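Local coordinates for protein globin (PDB 5V3T) that binds heme as a group II truncated hemoglobin, here with cyanide in the ligand pocket, and probably serves in binding or transporting oxygen, at residues C17-V22 with K49-L54; C93-M98 with F110-L115. All coordinates share one frame; numbering follows the deposited sequence.

Contact 1. Residues C17-V22 with K49-L54; sequences CIEILV and KQKQFL. With HEM (protoporphyrin IX containing Fe), chain C.
Lys51 crosses Val22 at a slant: its methylene CG lies 3.6 Å from Val22 CB and nearly as close to both valine methyls. Beyond CG the lysine chain runs extended (chi3 -176°) across the flank of helix 14-31, past Val22 to Glu19, whose side chain it meets at about a right angle. Glu19 starts out pointing away, but its bend at chi2 (-73°) brings the carboxylate back, and Lys51 NZ reaches Glu19 OE1 at 3.1 Å from above the carboxylate plane. Asp23 gives the same ammonium a second salt bridge. Inside this charged edge the packing is apolar. Val22 CG2 touches Leu54 CD1 at 3.7 Å, Val22 CG1 rests on Gln50 CB, and Ile18 CG2 sits 3.8 Å from the backbone oxygen Lys51 O. Gln50 swings its amide past Val22 toward the heme, where it borders the cyanide pocket and NE2 is hydrogen-bonded to Tyr26. Lys49 NZ bonds one oxygen of each heme propionate, O2A at 3.0 Å and O1D at 3.1 Å. Helix 44-57, running at 132° to 14-31 in these short segments, has Val22 and Ile18 on one side and the heme on another, while Leu21 turns to helix 84-101.

Contact 2. Residues C93-M98 with F110-L115; sequences CMEQAM and FVFERL
Met98 is the main bump on helix 84-101. Its chain is extended beyond CG, which carries CE across the gap into a hollow on helix 105-122 formed by Val111, Phe112 and Leu115. At the bottom CE meets Val111 CG1 at 3.5 Å; Leu115 CD1 closes one side at 4.2 Å from CE, and the Phe112 ring stands on another, with Met98 SD near the ring plane at its edge, 4.2 Å from Phe112 CD1. One turn back, Met94 has CG anti to the backbone N (chi1 -177°), which presents that methylene to the second helix, while bends at chi2 and chi3 turn its thioether end. Leu115 CD1 abuts Met94 CG at 3.8 Å, the side chains crossing at about a right angle, and so touches both methionines, neighbours on its helix 84-101 side. Toward the surface, Glu95 CG approaches Phe112 CE1 at 3.6 Å, with carboxylate and ring planes 24° apart. The short segments are nearly antiparallel, at 166°, and their axes are 11.4 Å apart, a separation bridged by these long side chains. No hydrogen bond or salt bridge crosses between them, so cohesion here rests on dispersion among methyl, thioether and aromatic groups, with the Glu95 carboxylate at the exposed margin.

In the fold
From the N terminus, helix 14-31 comes first, and contact 1 closes a loop of 26 residues when helix 44-57 returns against it. The chain then passes through helices 63-68 and 73-76 before contact 2 closes a tighter one, an 11-residue connection that pairs helix 84-101 with helix 105-122. The two closures follow in series, neither nested nor crossed, yet their centres are only about 12 Å apart. Leu21 reaches Met94, Ala97 and Met98, and Leu54 CD2 meets Leu115 CD2 at 4.1 Å, joining both helix pairs into one core, consistent with the two-over-two helical sandwich of truncated hemoglobins. Leu54 and Leu115 also bring this core up to the heme.

Contact 1. Residues C17-V22 with K49-L54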
loop_
_atom_site.group_PDB
_atom_site.type_symbol
_atom_site.label_atom_id
_atom_site.label_comp_id
_atom_site.label_asym_id
_atom_site.label_seq_id
_atom_site.Cartn_x
_atom_site.Cartn_y
_atom_site.Cartn_z
ATOM N N CYS A 17 9.014 23.938 -1.635
ATOM C CA CYS A 17 7.975 23.797 -0.627
ATOM C C CYS A 17 7.593 22.335 -0.426
ATOM O O CYS A 17 7.463 21.893 0.703
ATOM C CB CYS A 17 6.729 24.606 -0.983
ATOM S SG CYS A 17 5.379 24.426 0.228
ATOM N N ILE A 18 7.431 21.583 -1.517
ATOM C CA ILE A 18 7.087 20.158 -1.406
ATOM C C ILE A 18 8.156 19.371 -0.642
ATOM O O ILE A 18 7.827 18.500 0.178
ATOM C CB ILE A 18 6.853 19.539 -2.804
ATOM C CG1 ILE A 18 5.611 20.177 -3.446
ATOM C CG2 ILE A 18 6.718 18.008 -2.727
ATOM C CD1 ILE A 18 4.345 20.006 -2.629
ATOM N N GLU A 19 9.429 19.682 -0.893
ATOM C CA GLU A 19 10.535 19.035 -0.176
ATOM C C GLU A 19 10.328 19.191 1.330
ATOM O O GLU A 19 10.314 18.215 2.080
ATOM C CB GLU A 19 11.889 19.634 -0.580
ATOM C CG GLU A 19 12.337 19.283 -1.985
ATOM C CD GLU A 19 12.793 17.839 -2.138
ATOM O OE1 GLU A 19 13.440 17.313 -1.203
ATOM O OE2 GLU A 19 12.499 17.237 -3.197
ATOM N N ILE A 20 10.136 20.431 1.762
ATOM C CA ILE A 20 10.023 20.735 3.181
ATOM C C ILE A 20 8.722 20.222 3.787
ATOM O O ILE A 20 8.714 19.728 4.918
ATOM C CB ILE A 20 10.112 22.255 3.424
ATOM C CG1 ILE A 20 11.447 22.788 2.906
ATOM C CG2 ILE A 20 9.950 22.576 4.897
ATOM C CD1 ILE A 20 11.538 24.300 2.919
ATOM N N LEU A 21 7.630 20.323 3.032
ATOM C CA LEU A 21 6.330 19.874 3.522
ATOM C C LEU A 21 6.367 18.384 3.805
ATOM O O LEU A 21 5.966 17.937 4.882
ATOM C CB LEU A 21 5.215 20.221 2.522
ATOM C CG LEU A 21 3.782 19.767 2.836
ATOM C CD1 LEU A 21 3.230 20.480 4.062
ATOM C CD2 LEU A 21 2.883 20.021 1.637
ATOM N N VAL A 22 6.894 17.618 2.854
ATOM C CA VAL A 22 6.876 16.167 2.963
ATOM C C VAL A 22 7.863 15.672 4.019
ATOM O O VAL A 22 7.538 14.775 4.804
ATOM C CB VAL A 22 7.170 15.521 1.594
ATOM C CG1 VAL A 22 7.360 14.002 1.716
ATOM C CG2 VAL A 22 6.034 15.842 0.645
ATOM N N LYS A 49 9.135 9.181 -2.611
ATOM C CA LYS A 49 8.022 8.833 -3.482
ATOM C C LYS A 49 6.866 9.806 -3.318
ATOM O O LYS A 49 6.219 10.173 -4.301
ATOM C CB LYS A 49 7.559 7.387 -3.226
ATOM C CG LYS A 49 8.505 6.341 -3.838
ATOM C CD LYS A 49 7.998 4.901 -3.689
ATOM C CE LYS A 49 8.070 4.418 -2.252
ATOM N NZ LYS A 49 7.849 2.938 -2.124
ATOM N N GLN A 50 6.615 10.229 -2.083
ATOM C CA GLN A 50 5.521 11.153 -1.801
ATOM C C GLN A 50 5.782 12.519 -2.441
ATOM O O GLN A 50 4.856 13.186 -2.893
ATOM C CB GLN A 50 5.314 11.315 -0.290
ATOM C CG GLN A 50 4.127 12.207 0.074
ATOM C CD GLN A 50 2.794 11.556 -0.233
ATOM O OE1 GLN A 50 2.250 11.669 -1.329
ATOM N NE2 GLN A 50 2.274 10.838 0.739
ATOM N N LYS A 51 7.041 12.942 -2.454
ATOM C CA LYS A 51 7.398 14.207 -3.104
ATOM C C LYS A 51 7.134 14.122 -4.596
ATOM O O LYS A 51 6.627 15.068 -5.195
ATOM C CB LYS A 51 8.857 14.558 -2.847
ATOM C CG LYS A 51 9.146 14.865 -1.399
ATOM C CD LYS A 51 10.624 14.920 -1.158
ATOM C CE LYS A 51 10.932 15.119 0.301
ATOM N NZ LYS A 51 12.381 14.942 0.539
ATOM N N GLN A 52 7.465 12.980 -5.192
ATOM C CA GLN A 52 7.147 12.764 -6.597
ATOM C C GLN A 52 5.641 12.775 -6.798
ATOM O O GLN A 52 5.152 13.404 -7.728
ATOM C CB GLN A 52 7.730 11.454 -7.105
ATOM C CG GLN A 52 9.229 11.438 -7.223
ATOM C CD GLN A 52 9.715 10.085 -7.650
ATOM O OE1 GLN A 52 9.263 9.064 -7.119
ATOM N NE2 GLN A 52 10.609 10.052 -8.634
ATOM N N PHE A 53 4.904 12.076 -5.934
ATOM C CA PHE A 53 3.455 12.013 -6.103
ATOM C C PHE A 53 2.769 13.368 -5.956
ATOM O O PHE A 53 2.010 13.792 -6.839
ATOM C CB PHE A 53 2.795 11.021 -5.131
ATOM C CG PHE A 53 1.313 10.948 -5.320
ATOM C CD1 PHE A 53 0.767 10.229 -6.367
ATOM C CD2 PHE A 53 0.468 11.659 -4.505
ATOM C CE1 PHE A 53 -0.602 10.205 -6.575
ATOM C CE2 PHE A 53 -0.911 11.628 -4.697
ATOM C CZ PHE A 53 -1.440 10.905 -5.737
ATOM N N LEU A 54 3.057 14.071 -4.867
ATOM C CA LEU A 54 2.413 15.363 -4.627
ATOM C C LEU A 54 2.743 16.382 -5.707
ATOM O O LEU A 54 1.916 17.236 -6.026
ATOM C CB LEU A 54 2.805 15.919 -3.259
ATOM C CG LEU A 54 2.235 15.103 -2.099
ATOM C CD1 LEU A 54 2.647 15.694 -0.750
ATOM C CD2 LEU A 54 0.715 15.023 -2.201
HETATM C CHA HEM C . 2.360 4.282 0.449
HETATM C CHB HEM C . -0.232 4.438 4.666
HETATM C CHC HEM C . -3.037 7.899 2.668
HETATM C CHD HEM C . 0.033 8.418 -1.094
HETATM C C1A HEM C . 1.905 4.044 1.751
HETATM C C2A HEM C . 2.447 3.058 2.673
HETATM C C3A HEM C . 1.746 3.104 3.818
HETATM C C4A HEM C . 0.709 4.114 3.687
HETATM C CMA HEM C . 1.984 2.228 5.072
HETATM C CAA HEM C . 3.655 2.139 2.370
HETATM C CBA HEM C . 4.906 2.999 2.183
HETATM C CGA HEM C . 5.825 2.372 1.168
HETATM O O1A HEM C . 5.642 1.164 0.866
HETATM O O2A HEM C . 6.740 3.079 0.668
HETATM C C1B HEM C . -1.235 5.376 4.482
HETATM C C2B HEM C . -2.294 5.708 5.417
HETATM C C3B HEM C . -3.070 6.644 4.852
HETATM C C4B HEM C . -2.533 6.955 3.539
HETATM C CMB HEM C . -2.512 5.076 6.813
HETATM C CAB HEM C . -4.316 7.298 5.486
HETATM C CBB HEM C . -5.374 7.639 4.734
HETATM C C1C HEM C . -2.400 8.405 1.573
HETATM C C2C HEM C . -2.727 9.646 0.891
HETATM C C3C HEM C . -1.882 9.791 -0.130
HETATM C C4C HEM C . -0.980 8.648 -0.164
HETATM C CMC HEM C . -3.845 10.649 1.264
HETATM C CAC HEM C . -1.916 10.983 -1.117
HETATM C CBC HEM C . -0.753 11.465 -1.528
HETATM C C1D HEM C . 0.934 7.353 -1.012
HETATM C C2D HEM C . 1.985 7.112 -1.978
HETATM C C3D HEM C . 2.704 5.839 -1.518
HETATM C C4D HEM C . 2.030 5.410 -0.301
HETATM C CMD HEM C . 2.314 7.970 -3.217
HETATM C CAD HEM C . 3.904 5.176 -2.221
HETATM C CBD HEM C . 3.396 3.933 -2.947
HETATM C CGD HEM C . 4.459 3.377 -3.859
HETATM O O1D HEM C . 5.079 2.357 -3.468
HETATM O O2D HEM C . 4.690 3.946 -4.965
HETATM N NA HEM C . 0.840 4.665 2.407
HETATM N NB HEM C . -1.418 6.171 3.353
HETATM N NC HEM C . -1.322 7.825 0.914
HETATM N ND HEM C . 0.989 6.320 -0.047
HETATM FE FE HEM C . -0.128 6.357 1.720
#

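Contact 2. Residues C93-M98 with F110-L115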
loop_
_atom_site.group_PDB
_atom_site.type_symbol
_atom_site.label_atom_id
_atom_site.label_comp_id
_atom_site.label_asym_id
_atom_site.label_seq_id
_atom_site.Cartn_x
_atom_site.Cartn_y
_atom_site.Cartn_z
ATOM N N CYS A 93 -1.565 15.063 10.687
ATOM C CA CYS A 93 -0.139 15.289 10.505
ATOM C C CYS A 93 0.100 16.239 9.345
ATOM O O CYS A 93 0.992 17.091 9.414
ATOM C CB CYS A 93 0.607 13.979 10.250
ATOM S SG CYS A 93 0.689 12.899 11.705
ATOM N N MET A 94 -0.689 16.098 8.281
ATOM C CA MET A 94 -0.509 16.970 7.114
ATOM C C MET A 94 -0.876 18.412 7.444
ATOM O O MET A 94 -0.216 19.348 6.977
ATOM C CB MET A 94 -1.335 16.475 5.921
ATOM C CG MET A 94 -1.133 17.318 4.635
ATOM S SD MET A 94 0.592 17.429 4.113
ATOM C CE MET A 94 0.860 15.818 3.394
ATOM N N GLU A 95 -1.943 18.588 8.224
ATOM C CA GLU A 95 -2.342 19.908 8.702
ATOM C C GLU A 95 -1.203 20.599 9.458
ATOM O O GLU A 95 -0.914 21.787 9.239
ATOM C CB GLU A 95 -3.572 19.799 9.603
ATOM C CG GLU A 95 -4.816 20.435 9.023
ATOM C CD GLU A 95 -6.024 20.322 9.938
ATOM O OE1 GLU A 95 -5.983 19.511 10.892
ATOM O OE2 GLU A 95 -7.012 21.052 9.706
ATOM N N GLN A 96 -0.563 19.847 10.349
ATOM C CA GLN A 96 0.530 20.376 11.162
ATOM C C GLN A 96 1.759 20.673 10.300
ATOM O O GLN A 96 2.452 21.665 10.525
ATOM C CB GLN A 96 0.892 19.399 12.272
ATOM C CG GLN A 96 -0.252 19.128 13.231
ATOM C CD GLN A 96 0.077 18.029 14.215
ATOM O OE1 GLN A 96 -0.419 16.909 14.105
ATOM N NE2 GLN A 96 0.923 18.343 15.179
ATOM N N ALA A 97 2.029 19.809 9.323
ATOM C CA ALA A 97 3.117 20.047 8.377
ATOM C C ALA A 97 2.860 21.328 7.570
ATOM O O ALA A 97 3.774 22.112 7.327
ATOM C CB ALA A 97 3.289 18.853 7.441
ATOM N N MET A 98 1.612 21.536 7.163
ATOM C CA MET A 98 1.255 22.722 6.409
ATOM C C MET A 98 1.410 23.978 7.266
ATOM O O MET A 98 1.878 25.005 6.781
ATOM C CB MET A 98 -0.173 22.629 5.877
ATOM C CG MET A 98 -0.343 21.672 4.691
ATOM S SD MET A 98 -2.074 21.572 4.193
ATOM C CE MET A 98 -1.864 20.865 2.556
ATOM N N PHE A 110 -7.349 24.395 -1.216
ATOM C CA PHE A 110 -7.358 23.559 -2.414
ATOM C C PHE A 110 -6.659 22.216 -2.167
ATOM O O PHE A 110 -7.242 21.141 -2.372
ATOM C CB PHE A 110 -6.700 24.292 -3.584
ATOM C CG PHE A 110 -6.749 23.532 -4.885
ATOM C CD1 PHE A 110 -7.862 23.615 -5.705
ATOM C CD2 PHE A 110 -5.684 22.745 -5.290
ATOM C CE1 PHE A 110 -7.915 22.917 -6.912
ATOM C CE2 PHE A 110 -5.727 22.044 -6.491
ATOM C CZ PHE A 110 -6.848 22.133 -7.303
ATOM N N VAL A 111 -5.417 22.276 -1.697
ATOM C CA VAL A 111 -4.617 21.075 -1.540
ATOM C C VAL A 111 -5.176 20.197 -0.414
ATOM O O VAL A 111 -5.266 18.973 -0.556
ATOM C CB VAL A 111 -3.135 21.415 -1.257
ATOM C CG1 VAL A 111 -2.355 20.148 -0.882
ATOM C CG2 VAL A 111 -2.498 22.107 -2.469
ATOM N N PHE A 112 -5.592 20.813 0.684
ATOM C CA PHE A 112 -6.061 20.010 1.809
ATOM C C PHE A 112 -7.352 19.274 1.460
ATOM O O PHE A 112 -7.514 18.107 1.810
ATOM C CB PHE A 112 -6.284 20.850 3.051
ATOM C CG PHE A 112 -6.643 20.023 4.248
ATOM C CD1 PHE A 112 -5.654 19.462 5.036
ATOM C CD2 PHE A 112 -7.966 19.752 4.549
ATOM C CE1 PHE A 112 -5.984 18.677 6.133
ATOM C CE2 PHE A 112 -8.297 18.962 5.637
ATOM C CZ PHE A 112 -7.301 18.430 6.426
ATOM N N GLU A 113 -8.270 19.955 0.775
ATOM C CA GLU A 113 -9.538 19.337 0.400
ATOM C C GLU A 113 -9.342 18.199 -0.588
ATOM O O GLU A 113 -10.056 17.192 -0.505
ATOM C CB GLU A 113 -10.502 20.375 -0.158
ATOM C CG GLU A 113 -11.089 21.240 0.937
ATOM C CD GLU A 113 -11.857 22.427 0.401
ATOM O OE1 GLU A 113 -12.380 22.343 -0.732
ATOM O OE2 GLU A 113 -11.916 23.452 1.116
ATOM N N ARG A 114 -8.380 18.322 -1.507
ATOM C CA ARG A 114 -8.083 17.178 -2.364
ATOM C C ARG A 114 -7.522 16.016 -1.563
ATOM O O ARG A 114 -7.932 14.862 -1.747
ATOM C CB ARG A 114 -7.080 17.505 -3.471
ATOM C CG ARG A 114 -7.628 18.244 -4.659
ATOM C CD ARG A 114 -6.510 18.475 -5.654
ATOM N NE ARG A 114 -7.045 18.835 -6.954
ATOM C CZ ARG A 114 -7.104 17.994 -7.979
ATOM N NH1 ARG A 114 -6.637 16.760 -7.847
ATOM N NH2 ARG A 114 -7.613 18.392 -9.138
ATOM N N LEU A 115 -6.596 16.325 -0.665
ATOM C CA LEU A 115 -5.976 15.288 0.145
ATOM C C LEU A 115 -6.987 14.577 1.046
ATOM O O LEU A 115 -6.899 13.357 1.250
ATOM C CB LEU A 115 -4.851 15.898 0.976
ATOM C CG LEU A 115 -3.611 16.352 0.212
ATOM C CD1 LEU A 115 -2.570 16.918 1.166
ATOM C CD2 LEU A 115 -3.035 15.170 -0.532
#